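Local coordinates for fatty acid synthase 1, isoform A (Drosophila melanogaster, PDB 6FN6), which probably carries out, as the modifying region of the multifunctional synthase, the ketoreduction, dehydration and enoyl reduction steps of fatty acid biosynthesis, at residues Ala22-Asp27 and Gly147-Ile152. Residues are numbered along the deposited sequence; the frame is centred on the assembly and turned at random.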
loop_
_atom_site.group_PDB
_atom_site.type_symbol
_atom_site.label_atom_id
_atom_site.label_comp_id
_atom_site.label_asym_id
_atom_site.label_seq_id
_atom_site.Cartn_x
_atom_site.Cartn_y
_atom_site.Cartn_z
ATOM N N ALA A 22 -4.608 -31.338 -20.819
ATOM C CA ALA A 22 -3.817 -31.180 -22.032
ATOM C C ALA A 22 -4.526 -30.261 -23.026
ATOM O O ALA A 22 -3.892 -29.659 -23.891
ATOM C CB ALA A 22 -3.540 -32.531 -22.662
ATOM N N GLY A 23 -5.846 -30.163 -22.901
ATOM C CA GLY A 23 -6.634 -29.314 -23.774
ATOM C C GLY A 23 -6.324 -27.839 -23.627
ATOM O O GLY A 23 -6.547 -27.058 -24.550
ATOM N N HIS A 24 -5.821 -27.451 -22.458
ATOM C CA HIS A 24 -5.487 -26.056 -22.196
ATOM C C HIS A 24 -4.078 -25.738 -22.685
ATOM O O HIS A 24 -3.204 -25.370 -21.899
ATOM C CB HIS A 24 -5.621 -25.752 -20.703
ATOM C CG HIS A 24 -5.519 -24.296 -20.368
ATOM N ND1 HIS A 24 -4.358 -23.716 -19.905
ATOM C CD2 HIS A 24 -6.434 -23.300 -20.435
ATOM C CE1 HIS A 24 -4.563 -22.428 -19.699
ATOM N NE2 HIS A 24 -5.816 -22.150 -20.014
ATOM N N THR A 25 -3.868 -25.876 -23.992
ATOM C CA THR A 25 -2.571 -25.607 -24.601
ATOM C C THR A 25 -2.481 -24.143 -25.020
ATOM O O THR A 25 -3.367 -23.626 -25.697
ATOM C CB THR A 25 -2.330 -26.522 -25.821
ATOM O OG1 THR A 25 -2.354 -27.893 -25.405
ATOM C CG2 THR A 25 -0.987 -26.229 -26.487
ATOM N N ILE A 26 -1.404 -23.480 -24.609
ATOM C CA ILE A 26 -1.208 -22.069 -24.916
ATOM C C ILE A 26 0.142 -21.882 -25.585
ATOM O O ILE A 26 1.180 -22.184 -24.997
ATOM C CB ILE A 26 -1.301 -21.190 -23.648
ATOM C CG1 ILE A 26 -2.598 -21.460 -22.880
ATOM C CG2 ILE A 26 -1.178 -19.712 -24.013
ATOM C CD1 ILE A 26 -3.853 -21.041 -23.602
ATOM N N ASP A 27 0.122 -21.370 -26.811
ATOM C CA ASP A 27 1.347 -21.076 -27.541
ATOM C C ASP A 27 2.254 -22.304 -27.618
ATOM O O ASP A 27 3.460 -22.211 -27.394
ATOM C CB ASP A 27 2.085 -19.910 -26.876
ATOM C CG ASP A 27 3.134 -19.286 -27.780
ATOM O OD1 ASP A 27 3.205 -19.667 -28.967
ATOM O OD2 ASP A 27 3.882 -18.405 -27.307
ATOM N N GLY A 147 -10.159 -30.268 -26.906
ATOM C CA GLY A 147 -11.049 -31.042 -26.061
ATOM C C GLY A 147 -12.147 -30.216 -25.415
ATOM O O GLY A 147 -12.759 -29.363 -26.057
ATOM N N ILE A 148 -12.397 -30.475 -24.135
ATOM C CA ILE A 148 -13.512 -29.847 -23.434
ATOM C C ILE A 148 -13.251 -28.361 -23.187
ATOM O O ILE A 148 -14.165 -27.617 -22.833
ATOM C CB ILE A 148 -13.809 -30.578 -22.111
ATOM C CG1 ILE A 148 -12.601 -30.518 -21.169
ATOM C CG2 ILE A 148 -14.201 -32.026 -22.397
ATOM C CD1 ILE A 148 -12.882 -31.049 -19.779
ATOM N N PHE A 149 -12.009 -27.927 -23.373
ATOM C CA PHE A 149 -11.681 -26.510 -23.241
ATOM C C PHE A 149 -12.191 -25.722 -24.443
ATOM O O PHE A 149 -12.140 -24.493 -24.455
ATOM C CB PHE A 149 -10.171 -26.310 -23.079
ATOM C CG PHE A 149 -9.672 -26.547 -21.680
ATOM C CD1 PHE A 149 -9.618 -25.507 -20.768
ATOM C CD2 PHE A 149 -9.259 -27.805 -21.277
ATOM C CE1 PHE A 149 -9.162 -25.714 -19.480
ATOM C CE2 PHE A 149 -8.802 -28.019 -19.990
ATOM C CZ PHE A 149 -8.754 -26.973 -19.091
ATOM N N ARG A 150 -12.671 -26.431 -25.461
ATOM C CA ARG A 150 -13.356 -25.786 -26.572
ATOM C C ARG A 150 -14.844 -25.700 -26.240
ATOM O O ARG A 150 -15.686 -26.233 -26.962
ATOM C CB ARG A 150 -13.124 -26.552 -27.878
ATOM C CG ARG A 150 -11.806 -26.211 -28.562
ATOM C CD ARG A 150 -11.547 -27.100 -29.768
ATOM N NE ARG A 150 -12.521 -26.896 -30.837
ATOM C CZ ARG A 150 -12.299 -26.185 -31.942
ATOM N NH1 ARG A 150 -11.130 -25.586 -32.146
ATOM N NH2 ARG A 150 -13.256 -26.072 -32.852
ATOM N N GLY A 151 -15.157 -25.016 -25.142
ATOM C CA GLY A 151 -16.498 -25.025 -24.585
ATOM C C GLY A 151 -17.384 -23.847 -24.941
ATOM O O GLY A 151 -18.546 -23.801 -24.535
ATOM N N ILE A 152 -16.843 -22.884 -25.679
ATOM C CA ILE A 152 -17.657 -21.782 -26.180
ATOM C C ILE A 152 -18.444 -22.259 -27.395
ATOM O O ILE A 152 -17.903 -22.369 -28.496
ATOM C CB ILE A 152 -16.799 -20.555 -26.530
ATOM C CG1 ILE A 152 -16.050 -20.065 -25.289
ATOM C CG2 ILE A 152 -17.678 -19.444 -27.101
ATOM C CD1 ILE A 152 -15.042 -18.957 -25.557
#
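The phenyl ring of F149 turns one face to the backbone and CB of H24, the predicted proton acceptor of the dehydratase. H24 CB sits over the ring centre, 3.7 Å from the centroid and 13° off the ring normal, a CH-pi contact. H24 N lies over the ring too, 3.7 Å from F149 CD2, while the carbonyl carbon of G23 approaches the same atom obliquely. The two rings lie obliquely, planes at 55°, with H24 CD2 3.8 Å from F149 CE1. With CG anti to the backbone N (chi1 -170°), the imidazole extends beyond the phenyl, and its ND1 is hydrogen-bonded to the carbonyl of L31. G23 presents its backbone to the ring, and a side chain there would be directed at F149. Cutting F149 back to alanine is likely to open a gap beneath H24 CB and give the imidazole more freedom to shift. Packing is looser at the start of 147-152, where G147 is exposed and its CA is 5.3 Å from that of G23. The contact joins the predicted N-terminal and C-terminal hotdog folds: strand 24-26 pairs with strand 143-145, the loop from G147 to G151 follows and leads into strand 152-155, and helix 170-183 brings D175, the predicted proton donor, against both H24 and F149.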